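Local coordinates for DegV family protein (Thermus thermophilus, PDB 2DT8) that binds a fatty acid, here a single palmitic acid molecule, and also carries a zinc ion, at residues A[29-34]-A[58-63]; A[37-42]-A[261-266]; A[43-48]-A[257-262]; A[8-13]-A[86-91]; A[230-235]-A[270-275]. All blocks are in the same frame, centred on the assembly; numbering follows the deposited sequence.

Contacts 1 to 3 form one connected patch: contacts 2 and 3 share G261, A262 and a water, with centres about 6 Å apart, and the centre of contact 1 lies about 9 Å from that of contact 2, the two being joined through V30 and Y37 of adjoining strands. Contact 5 continues from contact 3, centre to centre about 9 Å, where L260 N bonds to Y231 O. Contact 4 meets contacts 2 and 3 through S9 and D12. Palmitic acid links all five: its carboxylate is held in contact 1, whereas V263, L260, I88 and L230 approach it in the others. The zinc ligand E67 is about 10 Å from Y29, side chain to side chain.

Contact 1. Residues A[29-34]-A[58-63]; sequences YVNLSG and FPTTSQ. With PLM (palmitic acid), chain C.
N31 lays its carboxamide across the side chains of T60 and S62, and a single nitrogen serves both hydroxyls. CG of N31 stands anti to the carbonyl carbon (chi1 -54°), on the sheet face that also carries Y29, T60 and S62. N31 ND2 donates to S62 OG at 3.1 Å in an almost straight bond (178°) and, with its other hydrogen, to T60 OG1 at 3.1 Å; both acceptors lie in the amide plane, which fixes the rotation of the group. A water bonded to both N31 OD1 and S62 OG closes the ring. An alanine here would probably leave T60 OG1 and S62 OG without their common donor, so that the two hydroxyls are less firmly oriented. V30, on the opposite face, lies side by side with P59, its CG1 4.1 Å from P59 CB; L32 also lies alongside P59, its CD1 3.9 Å from P59 CB. The backbones bond as an antiparallel ladder, with N31 N 2.7 Å from T60 O and Y29 N 3.1 Å from S62 O. T61 also points away from the N31 side, and its OG1 donates to O2 of palmitic acid at 2.7 Å. With S93 OG bonding the same ligand and H267 NE2 bonding T61 OG1, this edge of the sheet forms the head-group site of the fatty-acid pocket of a DegV family protein.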
# COMPACT_ATOMS: atom_id res chain seq x y z
N TYR A 29 -13.79 -2.78 -2.22
CA TYR A 29 -14.95 -2.29 -1.49
C TYR A 29 -14.89 -2.45 0.00
O TYR A 29 -14.24 -3.36 0.52
CB TYR A 29 -16.21 -3.01 -2.00
CG TYR A 29 -16.30 -3.07 -3.49
CD1 TYR A 29 -15.62 -4.06 -4.21
CD2 TYR A 29 -17.03 -2.13 -4.20
CE1 TYR A 29 -15.66 -4.09 -5.60
CE2 TYR A 29 -17.08 -2.15 -5.59
CZ TYR A 29 -16.40 -3.14 -6.28
OH TYR A 29 -16.45 -3.16 -7.65
N VAL A 30 -15.62 -1.57 0.67
CA VAL A 30 -15.75 -1.58 2.11
C VAL A 30 -17.21 -1.94 2.41
O VAL A 30 -18.13 -1.34 1.85
CB VAL A 30 -15.45 -0.19 2.71
CG1 VAL A 30 -15.67 -0.22 4.21
CG2 VAL A 30 -14.02 0.21 2.40
N ASN A 31 -17.39 -2.91 3.29
CA ASN A 31 -18.71 -3.37 3.72
C ASN A 31 -18.92 -2.77 5.11
O ASN A 31 -18.22 -3.13 6.06
CB ASN A 31 -18.74 -4.90 3.77
CG ASN A 31 -18.30 -5.51 2.45
OD1 ASN A 31 -18.83 -5.17 1.39
ND2 ASN A 31 -17.34 -6.43 2.51
N LEU A 32 -19.89 -1.86 5.20
CA LEU A 32 -20.19 -1.17 6.45
C LEU A 32 -21.64 -0.69 6.43
O LEU A 32 -22.22 -0.40 5.39
CB LEU A 32 -19.25 0.04 6.58
CG LEU A 32 -19.30 0.85 7.88
CD1 LEU A 32 -18.58 0.08 8.97
CD2 LEU A 32 -18.63 2.20 7.67
N SER A 33 -22.19 -0.63 7.66
CA SER A 33 -23.56 -0.19 7.76
C SER A 33 -24.58 -0.97 6.90
O SER A 33 -25.61 -0.47 6.47
CB SER A 33 -23.80 1.27 7.35
OG SER A 33 -22.89 2.13 8.00
N GLY A 34 -24.15 -2.21 6.62
CA GLY A 34 -25.02 -3.07 5.85
C GLY A 34 -24.96 -2.83 4.31
O GLY A 34 -25.62 -3.45 3.47
N PHE A 58 -17.97 -3.99 12.88
CA PHE A 58 -16.71 -3.76 12.20
C PHE A 58 -16.85 -3.80 10.67
O PHE A 58 -17.68 -4.50 10.12
CB PHE A 58 -15.06 -4.40 12.40
CG PHE A 58 -14.35 -3.90 13.61
CD1 PHE A 58 -15.06 -3.47 14.72
CD2 PHE A 58 -12.96 -3.93 13.67
CE1 PHE A 58 -14.40 -3.05 15.86
CE2 PHE A 58 -12.29 -3.52 14.82
CZ PHE A 58 -13.02 -3.08 15.92
N PRO A 59 -16.01 -2.95 10.05
CA PRO A 59 -16.01 -2.95 8.60
C PRO A 59 -15.28 -4.19 8.09
O PRO A 59 -14.43 -4.76 8.76
CB PRO A 59 -15.21 -1.72 8.03
CG PRO A 59 -14.13 -1.59 9.08
CD PRO A 59 -14.92 -1.79 10.34
N THR A 60 -15.70 -4.59 6.88
CA THR A 60 -15.05 -5.73 6.27
C THR A 60 -14.77 -5.16 4.88
O THR A 60 -15.25 -4.10 4.51
CB THR A 60 -15.74 -7.13 6.21
OG1 THR A 60 -16.98 -6.99 5.51
CG2 THR A 60 -16.03 -7.61 7.63
N THR A 61 -13.99 -5.96 4.13
CA THR A 61 -13.62 -5.50 2.81
C THR A 61 -13.74 -6.63 1.75
O THR A 61 -13.80 -7.80 2.14
CB THR A 61 -12.16 -4.90 2.69
OG1 THR A 61 -11.21 -5.89 3.08
CG2 THR A 61 -12.03 -3.72 3.65
N SER A 62 -13.79 -6.28 0.47
CA SER A 62 -13.92 -7.27 -0.59
C SER A 62 -13.02 -6.92 -1.78
O SER A 62 -12.89 -5.77 -2.17
CB SER A 62 -15.36 -7.32 -1.10
OG SER A 62 -16.24 -7.76 -0.08
N GLN A 63 -12.47 -8.00 -2.35
CA GLN A 63 -11.55 -7.78 -3.45
C GLN A 63 -12.44 -7.73 -4.70
O GLN A 63 -13.61 -8.09 -4.65
CB GLN A 63 -10.59 -9.00 -3.60
CG GLN A 63 -11.27 -10.26 -4.17
CD GLN A 63 -11.86 -11.13 -3.09
OE1 GLN A 63 -12.35 -10.63 -2.08
NE2 GLN A 63 -11.83 -12.44 -3.31
C1 PLM C . -9.61 -7.43 0.56
O1 PLM C . -9.16 -8.38 -0.26
O2 PLM C . -10.73 -7.53 1.04
C2 PLM C . -8.74 -6.24 0.90
C3 PLM C . -7.80 -6.61 2.05
C4 PLM C . -6.94 -5.41 2.45
C5 PLM C . -5.99 -5.83 3.57
C6 PLM C . -5.05 -4.68 3.92
C7 PLM C . -4.15 -5.12 5.06
C8 PLM C . -3.07 -4.09 5.30
C9 PLM C . -2.01 -4.71 6.20
CA PLM C . -1.27 -3.61 6.94
CB PLM C . -0.15 -3.12 6.05
CC PLM C . -0.48 -1.71 5.58
CD PLM C . 0.66 -0.78 5.95
CE PLM C . 0.25 0.66 5.65
CF PLM C . 1.34 1.62 6.12
CG PLM C . 2.49 1.64 5.11
O HOH W 1 -18.65 -6.74 -0.93
O HOH W 2 -19.57 -4.40 8.20

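Contact 2. Residues A[37-42]-A[261-266]; sequences YRDWEE and GAVIAS
D39 meets V263 at the N-terminus of helix 262-268, an acidic side chain set against the first turn of a helix whose N-cap residue is G261. Following strand 35-38, D39 holds CG anti to its backbone N (chi1 -163°), which sends CG toward the helix. V263 N donates to D39 OD1 at 2.9 Å, approaching from above the carboxylate plane, 53° out of it. The two side chains cross at about a right angle, and V263 CG2 packs 3.4 Å from D39 CG. The second oxygen, D39 OD2, is bonded to S9 OG and accepts at 2.8 Å from a water that also reaches I264 N. An alanine here would probably leave V263 N and S9 OG each without this acceptor and weaken the hold on the start of the helix. Next in the chain, W40 brings one face of its indole under G261, whose CA sits over that face, offset toward the rim, 3.4 Å from W40 NE1; a CB on G261 would clash with W40 NE1. W40 NE1 itself bonds to D12 OD1, which holds the indole in place. Over the same face of the indole, toward its rim, a water accepts from A262 N at 3.0 Å and, weakly, from W40 N.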
# COMPACT_ATOMS: atom_id res chain seq x y z
N TYR A 37 -19.43 0.07 -0.23
CA TYR A 37 -18.92 1.33 -0.76
C TYR A 37 -17.57 1.14 -1.45
O TYR A 37 -16.73 0.36 -1.03
CB TYR A 37 -18.70 2.31 0.40
CG TYR A 37 -19.93 2.60 1.23
CD1 TYR A 37 -20.87 3.53 0.81
CD2 TYR A 37 -20.15 1.93 2.43
CE1 TYR A 37 -22.01 3.80 1.56
CE2 TYR A 37 -21.29 2.18 3.20
CZ TYR A 37 -22.21 3.12 2.75
OH TYR A 37 -23.33 3.40 3.50
N ARG A 38 -17.45 1.88 -2.57
CA ARG A 38 -16.19 1.82 -3.28
C ARG A 38 -15.07 2.62 -2.61
O ARG A 38 -15.22 3.78 -2.25
CB ARG A 38 -16.36 2.49 -4.64
CG ARG A 38 -17.08 1.64 -5.67
CD ARG A 38 -17.10 2.28 -7.04
NE ARG A 38 -18.17 3.26 -7.23
CZ ARG A 38 -17.96 4.56 -7.42
NH1 ARG A 38 -16.78 4.98 -7.85
NH2 ARG A 38 -18.93 5.43 -7.19
N ASP A 39 -13.92 1.92 -2.51
CA ASP A 39 -12.80 2.57 -1.85
C ASP A 39 -12.55 3.95 -2.47
O ASP A 39 -12.75 4.12 -3.67
CB ASP A 39 -11.59 1.64 -2.14
CG ASP A 39 -10.38 1.85 -1.24
OD1 ASP A 39 -10.51 2.47 -0.16
OD2 ASP A 39 -9.29 1.35 -1.63
N TRP A 40 -12.15 4.92 -1.64
CA TRP A 40 -11.84 6.29 -2.05
C TRP A 40 -12.98 7.17 -2.58
O TRP A 40 -13.10 8.33 -2.19
CB TRP A 40 -10.69 6.31 -3.08
CG TRP A 40 -9.33 6.06 -2.46
CD1 TRP A 40 -8.65 4.88 -2.42
CD2 TRP A 40 -8.52 7.01 -1.76
NE1 TRP A 40 -7.46 5.03 -1.74
CE2 TRP A 40 -7.37 6.33 -1.31
CE3 TRP A 40 -8.67 8.37 -1.45
CZ2 TRP A 40 -6.35 6.97 -0.58
CZ3 TRP A 40 -7.66 9.00 -0.72
CH2 TRP A 40 -6.53 8.30 -0.29
N GLU A 41 -13.88 6.65 -3.38
CA GLU A 41 -14.96 7.38 -4.05
C GLU A 41 -16.23 7.57 -3.24
O GLU A 41 -16.89 8.60 -3.36
CB GLU A 41 -15.36 6.66 -5.34
CG GLU A 41 -14.25 6.42 -6.33
CD GLU A 41 -13.77 7.73 -6.91
OE1 GLU A 41 -14.53 8.34 -7.70
OE2 GLU A 41 -12.64 8.15 -6.60
N GLU A 42 -16.46 6.70 -2.31
CA GLU A 42 -17.68 6.68 -1.54
C GLU A 42 -17.60 6.55 -0.04
O GLU A 42 -18.62 6.59 0.64
CB GLU A 42 -18.58 5.56 -2.04
CG GLU A 42 -18.92 5.62 -3.51
CD GLU A 42 -19.93 4.56 -3.87
OE1 GLU A 42 -19.61 3.36 -3.74
OE2 GLU A 42 -21.06 4.93 -4.26
N GLY A 261 -6.25 4.57 2.11
CA GLY A 261 -7.59 4.39 1.58
C GLY A 261 -8.46 3.72 2.64
O GLY A 261 -7.96 3.13 3.61
N ALA A 262 -9.77 3.79 2.45
CA ALA A 262 -10.71 3.19 3.38
C ALA A 262 -10.51 1.68 3.48
O ALA A 262 -10.67 1.10 4.55
CB ALA A 262 -12.13 3.50 2.94
N VAL A 263 -10.16 1.03 2.37
CA VAL A 263 -9.96 -0.41 2.42
C VAL A 263 -8.75 -0.77 3.29
O VAL A 263 -8.85 -1.64 4.15
CB VAL A 263 -9.84 -1.02 1.00
CG1 VAL A 263 -9.34 -2.46 1.08
CG2 VAL A 263 -11.22 -1.01 0.33
N ILE A 264 -7.63 -0.09 3.10
CA ILE A 264 -6.47 -0.39 3.93
C ILE A 264 -6.75 -0.00 5.39
O ILE A 264 -6.43 -0.75 6.31
CB ILE A 264 -5.21 0.36 3.45
CG1 ILE A 264 -4.82 -0.11 2.04
CG2 ILE A 264 -4.05 0.13 4.43
CD1 ILE A 264 -4.36 -1.56 1.98
N ALA A 265 -7.35 1.16 5.60
CA ALA A 265 -7.64 1.64 6.95
C ALA A 265 -8.59 0.72 7.72
O ALA A 265 -8.56 0.69 8.95
CB ALA A 265 -8.21 3.05 6.90
N SER A 266 -9.45 -0.00 7.00
CA SER A 266 -10.39 -0.94 7.63
C SER A 266 -9.65 -2.06 8.35
O SER A 266 -10.19 -2.70 9.26
CB SER A 266 -11.32 -1.57 6.58
OG SER A 266 -12.26 -0.63 6.08
O HOH W 3 -7.24 1.44 0.24
O HOH W 4 -11.17 5.96 1.00

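Contact 3. Residues A[43-48]-A[257-262]; sequences ITPTEI and VNELGA
P45 pushes its ring into the bend at 259-262, meeting E259 tip to tip. Its CB lies 3.9 Å from E259 OE2 and also packs on A265. At the far corner of the ring, P45 CG comes to 3.4 Å from L260 O, with E259 OE2 at 3.7 Å. P45 CD, where the ring returns to the backbone N, is 3.7 Å from E259 OE2. The proline opens helix 45-53, whose start is a capping box: T44 OG1 accepts from E47 N while E47 OE1 accepts from T44 N. E259 is extended, CG anti to its backbone N (chi1 179°), and its OE2 accepts at 2.6 Å from a water that in turn takes the N-H of T46. Further along, A262 CB packs against both I43 CG2, at a tight 3.5 Å, and I48 CD1, at 3.8 Å, which reach it from directions roughly at right angles. The water that accepts from A262 N donates to I43 O at 2.8 Å, bridging the two segments.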
# COMPACT_ATOMS: atom_id res chain seq x y z
N ILE A 43 -16.37 6.37 0.48
CA ILE A 43 -16.17 6.27 1.91
C ILE A 43 -14.74 6.67 2.26
O ILE A 43 -13.87 6.67 1.40
CB ILE A 43 -16.47 4.82 2.39
CG1 ILE A 43 -16.52 4.77 3.92
CG2 ILE A 43 -15.43 3.84 1.83
CD1 ILE A 43 -17.29 3.62 4.49
N THR A 44 -14.63 7.08 3.55
CA THR A 44 -13.33 7.49 4.09
C THR A 44 -13.00 6.77 5.39
O THR A 44 -13.89 6.23 6.05
CB THR A 44 -13.31 8.99 4.45
OG1 THR A 44 -14.12 9.20 5.62
CG2 THR A 44 -13.87 9.84 3.31
N PRO A 45 -11.71 6.74 5.77
CA PRO A 45 -11.32 6.08 7.03
C PRO A 45 -12.04 6.74 8.22
O PRO A 45 -12.50 6.05 9.13
CB PRO A 45 -9.82 6.31 7.08
CG PRO A 45 -9.44 6.22 5.60
CD PRO A 45 -10.53 7.03 4.94
N THR A 46 -12.15 8.06 8.20
CA THR A 46 -12.80 8.79 9.29
C THR A 46 -14.24 8.33 9.49
O THR A 46 -14.69 8.15 10.63
CB THR A 46 -12.78 10.31 9.01
OG1 THR A 46 -11.42 10.77 9.03
CG2 THR A 46 -13.58 11.07 10.07
N GLU A 47 -14.96 8.12 8.39
CA GLU A 47 -16.35 7.67 8.48
C GLU A 47 -16.44 6.29 9.08
O GLU A 47 -17.33 6.01 9.89
CB GLU A 47 -17.01 7.69 7.10
CG GLU A 47 -17.26 9.10 6.60
CD GLU A 47 -17.70 9.14 5.14
OE1 GLU A 47 -17.07 8.46 4.30
OE2 GLU A 47 -18.65 9.88 4.85
N ILE A 48 -15.54 5.40 8.68
CA ILE A 48 -15.52 4.05 9.21
C ILE A 48 -15.29 4.05 10.72
O ILE A 48 -16.01 3.38 11.46
CB ILE A 48 -14.40 3.23 8.54
CG1 ILE A 48 -14.80 2.95 7.09
CG2 ILE A 48 -14.14 1.93 9.31
CD1 ILE A 48 -13.65 2.44 6.23
N VAL A 257 3.04 12.37 0.50
CA VAL A 257 2.20 12.07 1.66
C VAL A 257 0.75 11.93 1.21
O VAL A 257 0.23 12.77 0.48
CB VAL A 257 2.25 13.21 2.71
CG1 VAL A 257 1.47 12.80 3.96
CG2 VAL A 257 3.68 13.53 3.05
N ASN A 258 0.09 10.86 1.64
CA ASN A 258 -1.31 10.66 1.30
C ASN A 258 -1.98 9.94 2.44
O ASN A 258 -1.32 9.29 3.27
CB ASN A 258 -1.48 9.84 0.01
CG ASN A 258 -2.90 9.94 -0.58
OD1 ASN A 258 -3.67 10.85 -0.24
ND2 ASN A 258 -3.23 9.03 -1.48
N GLU A 259 -3.29 10.07 2.50
CA GLU A 259 -4.07 9.36 3.50
C GLU A 259 -4.23 7.93 2.98
O GLU A 259 -4.19 7.69 1.77
CB GLU A 259 -5.45 10.00 3.64
CG GLU A 259 -6.33 9.31 4.67
CD GLU A 259 -7.64 10.02 4.95
OE1 GLU A 259 -8.06 10.88 4.14
OE2 GLU A 259 -8.25 9.71 5.99
N LEU A 260 -4.37 7.00 3.91
CA LEU A 260 -4.61 5.60 3.56
C LEU A 260 -6.02 5.53 2.99
O LEU A 260 -6.90 6.34 3.34
CB LEU A 260 -4.61 4.75 4.83
CG LEU A 260 -3.29 4.48 5.53
CD1 LEU A 260 -3.57 3.81 6.87
CD2 LEU A 260 -2.44 3.58 4.65
N GLY A 261 -6.25 4.57 2.11
CA GLY A 261 -7.59 4.39 1.58
C GLY A 261 -8.46 3.72 2.64
O GLY A 261 -7.96 3.13 3.61
N ALA A 262 -9.77 3.79 2.45
CA ALA A 262 -10.71 3.19 3.38
C ALA A 262 -10.51 1.68 3.48
O ALA A 262 -10.67 1.10 4.55
CB ALA A 262 -12.13 3.50 2.94
O HOH W 4 -11.17 5.96 1.00
O HOH W 5 -10.79 10.11 6.53

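Contact 4. Residues A[8-13]-A[86-91]; sequences DSTSDL and LHISGK
D8 and H87 join the ends of two neighbouring parallel strands, 3-8 and 82-87. Along 86-91, L86 comes first; its O takes a bond from T7 OG1 beside the contact. H87 then swings its imidazole toward D8, with CG anti to the carbonyl carbon (chi1 -62°), and H87 ND1 donates to D8 OD2 at 2.7 Å. The oxygen lies exactly in the ring plane and offers its anti lone pair, and the carboxylate and imidazole planes are 17° apart. H87 NE2, across the ring, bonds to S85 OG, so both nitrogens are engaged, which fixes the rotation of the ring. I88 follows: its backbone N reaches the syn lone pair of the same D8 OD2 at 3.3 Å, giving that oxygen two donors. The I88 side chain crosses T10 at about a right angle, its CB 3.4 Å from T10 OG1, while I88 CG2 lies 3.6 Å from D8 OD2. The other carboxylate oxygen, D8 OD1, accepts from T10 N at 2.8 Å, an Asx turn that ties the carboxylate to its own loop. The result is a buried His-carboxylate hydrogen bond at the C-terminal ends of parallel strands, in loops that border the fatty-acid pocket, where I88 touches palmitic acid.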
# COMPACT_ATOMS: atom_id res chain seq x y z
N ASP A 8 -4.99 -1.64 -8.35
CA ASP A 8 -6.25 -1.65 -7.62
C ASP A 8 -6.28 -0.42 -6.71
O ASP A 8 -5.25 0.24 -6.51
CB ASP A 8 -6.42 -2.95 -6.84
CG ASP A 8 -5.35 -3.16 -5.81
OD1 ASP A 8 -5.40 -2.47 -4.77
OD2 ASP A 8 -4.44 -3.99 -6.03
N SER A 9 -7.44 -0.11 -6.15
CA SER A 9 -7.58 1.08 -5.32
C SER A 9 -6.72 1.11 -4.06
O SER A 9 -6.45 2.19 -3.54
CB SER A 9 -9.05 1.30 -4.95
OG SER A 9 -9.53 0.28 -4.10
N THR A 10 -6.28 -0.05 -3.58
CA THR A 10 -5.46 -0.05 -2.38
C THR A 10 -4.05 0.48 -2.62
O THR A 10 -3.26 0.57 -1.68
CB THR A 10 -5.38 -1.44 -1.68
OG1 THR A 10 -4.59 -2.35 -2.46
CG2 THR A 10 -6.78 -2.01 -1.48
N SER A 11 -3.71 0.82 -3.86
CA SER A 11 -2.38 1.39 -4.12
C SER A 11 -2.36 2.83 -3.58
O SER A 11 -1.31 3.46 -3.49
CB SER A 11 -2.07 1.37 -5.62
OG SER A 11 -3.09 1.97 -6.40
N ASP A 12 -3.53 3.35 -3.22
CA ASP A 12 -3.67 4.67 -2.59
C ASP A 12 -2.92 5.82 -3.26
O ASP A 12 -2.33 6.68 -2.59
CB ASP A 12 -3.25 4.58 -1.11
CG ASP A 12 -4.19 3.72 -0.27
OD1 ASP A 12 -5.32 3.44 -0.73
OD2 ASP A 12 -3.81 3.35 0.87
N LEU A 13 -2.97 5.87 -4.59
CA LEU A 13 -2.30 6.93 -5.34
C LEU A 13 -3.18 8.16 -5.44
O LEU A 13 -4.38 8.05 -5.67
CB LEU A 13 -2.00 6.45 -6.76
CG LEU A 13 -0.84 5.48 -6.91
CD1 LEU A 13 -0.88 4.83 -8.27
CD2 LEU A 13 0.46 6.25 -6.70
N LEU A 86 -0.37 -4.37 -11.41
CA LEU A 86 0.33 -4.39 -10.12
C LEU A 86 -0.66 -4.35 -8.96
O LEU A 86 -1.55 -3.51 -8.90
CB LEU A 86 1.29 -3.19 -10.02
CG LEU A 86 2.68 -3.42 -10.62
CD1 LEU A 86 2.56 -3.84 -12.06
CD2 LEU A 86 3.50 -2.15 -10.48
N HIS A 87 -0.44 -5.31 -8.04
CA HIS A 87 -1.34 -5.37 -6.91
C HIS A 87 -0.91 -5.67 -5.43
O HIS A 87 0.18 -6.15 -5.18
CB HIS A 87 -2.36 -6.47 -7.27
CG HIS A 87 -3.10 -6.04 -8.51
ND1 HIS A 87 -4.04 -5.06 -8.51
CD2 HIS A 87 -2.96 -6.52 -9.82
CE1 HIS A 87 -4.46 -4.96 -9.79
NE2 HIS A 87 -3.83 -5.83 -10.59
N ILE A 88 -1.85 -5.36 -4.51
CA ILE A 88 -1.51 -5.56 -3.12
C ILE A 88 -1.14 -7.03 -2.97
O ILE A 88 -1.60 -7.92 -3.70
CB ILE A 88 -2.82 -5.23 -2.38
CG1 ILE A 88 -2.68 -5.62 -0.91
CG2 ILE A 88 -4.04 -5.95 -3.01
CD1 ILE A 88 -3.82 -5.06 -0.04
N SER A 89 -0.32 -7.27 -1.96
CA SER A 89 0.15 -8.59 -1.58
C SER A 89 -0.91 -9.69 -1.63
O SER A 89 -2.01 -9.56 -1.08
CB SER A 89 0.71 -8.54 -0.16
OG SER A 89 1.05 -9.83 0.30
N GLY A 90 -0.54 -10.80 -2.28
CA GLY A 90 -1.43 -11.94 -2.37
C GLY A 90 -1.78 -12.63 -1.04
O GLY A 90 -2.70 -13.43 -0.95
N LYS A 91 -0.96 -12.27 -0.04
CA LYS A 91 -1.21 -12.85 1.27
C LYS A 91 -2.14 -11.98 2.17
O LYS A 91 -2.59 -12.34 3.24
CB LYS A 91 0.11 -12.93 2.11
CG LYS A 91 1.22 -13.72 1.42
CD LYS A 91 0.99 -15.21 1.61
CE LYS A 91 2.06 -16.04 0.94
NZ LYS A 91 1.50 -17.36 0.53

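Contact 5. Residues A[230-235]-A[270-275]; sequences LYSGDE and PGTYGF
Y231 and Y273 are paired across the strands (non-hydrogen-bonded pair, CA to CA 4.2 Å), with both side chains on one face of the sheet and their rings leading away from the opposite strand. E235 CG lies 3.6 Å above one face of the Y231 ring, displaced toward its rim, and CD1 of Y231 comes near N258 O of the neighbouring strand. V238 of helix 236-247 packs against both tyrosines. Each ring is placed by a CG lying between backbone N and carbonyl carbon (chi1 66° at Y231, 64° at Y273). At the adjoining pair, L230 N donates to G274 O at 2.9 Å and G274 N returns to L230 O at 3.1 Å, a hydrogen-bonded antiparallel pair. On the other side of the tyrosine pair, S232 N donates to T272 O at 2.9 Å, but the return bond runs to the side chain: T272 N donates to S232 OG, also at 2.9 Å. S232 OG bonds to G269 O as well, and T272 OG1 does the same, so both hydroxyls turn to the chain just ahead of P270. The ladder between strands 225-231 and 273-279 thus ends with a serine hydroxyl standing in for a backbone carbonyl, while S232 O, which the hydroxyl replaces, accepts at 2.7 Å from a water that also donates to T272 O.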
# COMPACT_ATOMS: atom_id res chain seq x y z
N LEU A 230 2.23 7.74 4.85
CA LEU A 230 0.81 7.41 4.94
C LEU A 230 0.25 7.59 6.35
O LEU A 230 0.93 7.42 7.35
CB LEU A 230 0.62 5.94 4.56
CG LEU A 230 1.04 5.59 3.13
CD1 LEU A 230 1.36 4.10 3.02
CD2 LEU A 230 -0.08 6.00 2.18
N TYR A 231 -1.03 8.00 6.36
CA TYR A 231 -1.69 8.14 7.65
C TYR A 231 -3.21 8.01 7.64
O TYR A 231 -3.86 8.04 6.60
CB TYR A 231 -1.52 9.58 8.22
CG TYR A 231 -2.24 10.55 7.36
CD1 TYR A 231 -1.64 11.02 6.19
CD2 TYR A 231 -3.51 11.01 7.71
CE1 TYR A 231 -2.31 11.93 5.38
CE2 TYR A 231 -4.17 11.93 6.91
CZ TYR A 231 -3.57 12.39 5.75
OH TYR A 231 -4.23 13.30 4.94
N SER A 232 -3.73 7.83 8.87
CA SER A 232 -5.17 7.73 8.98
C SER A 232 -5.28 8.49 10.30
O SER A 232 -4.49 8.32 11.22
CB SER A 232 -5.81 6.30 9.29
OG SER A 232 -5.32 5.83 10.54
N GLY A 233 -6.29 9.38 10.31
CA GLY A 233 -6.52 10.12 11.54
C GLY A 233 -5.96 11.54 11.31
O GLY A 233 -6.07 12.05 10.19
N ASP A 234 -5.29 12.01 12.30
CA ASP A 234 -4.70 13.32 12.02
C ASP A 234 -3.23 13.22 11.61
O ASP A 234 -2.47 12.39 12.11
CB ASP A 234 -4.78 14.24 13.25
CG ASP A 234 -3.77 13.89 14.31
OD1 ASP A 234 -3.73 12.72 14.72
OD2 ASP A 234 -3.02 14.80 14.73
N GLU A 235 -2.87 14.15 10.71
CA GLU A 235 -1.51 14.11 10.22
C GLU A 235 -0.16 14.40 10.99
O GLU A 235 0.96 14.21 10.54
CB GLU A 235 -1.23 15.23 9.12
CG GLU A 235 -2.02 14.96 7.83
CD GLU A 235 -1.71 16.05 6.83
OE1 GLU A 235 -2.63 16.74 6.41
OE2 GLU A 235 -0.55 16.20 6.47
N PRO A 270 -7.57 3.12 13.33
CA PRO A 270 -7.27 4.53 13.57
C PRO A 270 -5.83 4.78 14.02
O PRO A 270 -5.14 3.88 14.49
CB PRO A 270 -8.29 4.93 14.63
CG PRO A 270 -8.50 3.67 15.39
CD PRO A 270 -8.55 2.61 14.31
N GLY A 271 -5.40 6.03 13.85
CA GLY A 271 -4.06 6.41 14.26
C GLY A 271 -2.92 5.67 13.59
O GLY A 271 -1.88 5.44 14.19
N THR A 272 -3.12 5.29 12.33
CA THR A 272 -2.07 4.58 11.61
C THR A 272 -1.17 5.61 10.93
O THR A 272 -1.64 6.63 10.42
CB THR A 272 -2.66 3.64 10.52
OG1 THR A 272 -3.54 2.69 11.14
CG2 THR A 272 -1.56 2.88 9.78
N TYR A 273 0.14 5.37 10.95
CA TYR A 273 1.07 6.27 10.27
C TYR A 273 2.35 5.51 10.00
O TYR A 273 2.66 4.54 10.68
CB TYR A 273 1.37 7.53 11.11
CG TYR A 273 2.08 7.27 12.42
CD1 TYR A 273 1.37 6.94 13.57
CD2 TYR A 273 3.47 7.37 12.50
CE1 TYR A 273 2.02 6.72 14.77
CE2 TYR A 273 4.13 7.14 13.70
CZ TYR A 273 3.40 6.82 14.83
OH TYR A 273 4.05 6.60 16.02
N GLY A 274 3.09 5.94 8.99
CA GLY A 274 4.34 5.28 8.67
C GLY A 274 4.72 5.72 7.25
O GLY A 274 4.21 6.69 6.72
N PHE A 275 5.63 4.92 6.68
CA PHE A 275 6.09 5.26 5.35
C PHE A 275 6.75 4.08 4.64
O PHE A 275 7.28 3.17 5.26
CB PHE A 275 6.94 6.53 5.12
CG PHE A 275 8.30 6.34 5.72
CD1 PHE A 275 8.48 6.49 7.09
CD2 PHE A 275 9.38 6.04 4.90
CE1 PHE A 275 9.75 6.34 7.64
CE2 PHE A 275 10.65 5.89 5.46
CZ PHE A 275 10.83 6.04 6.83
O HOH W 6 -2.01 8.83 12.15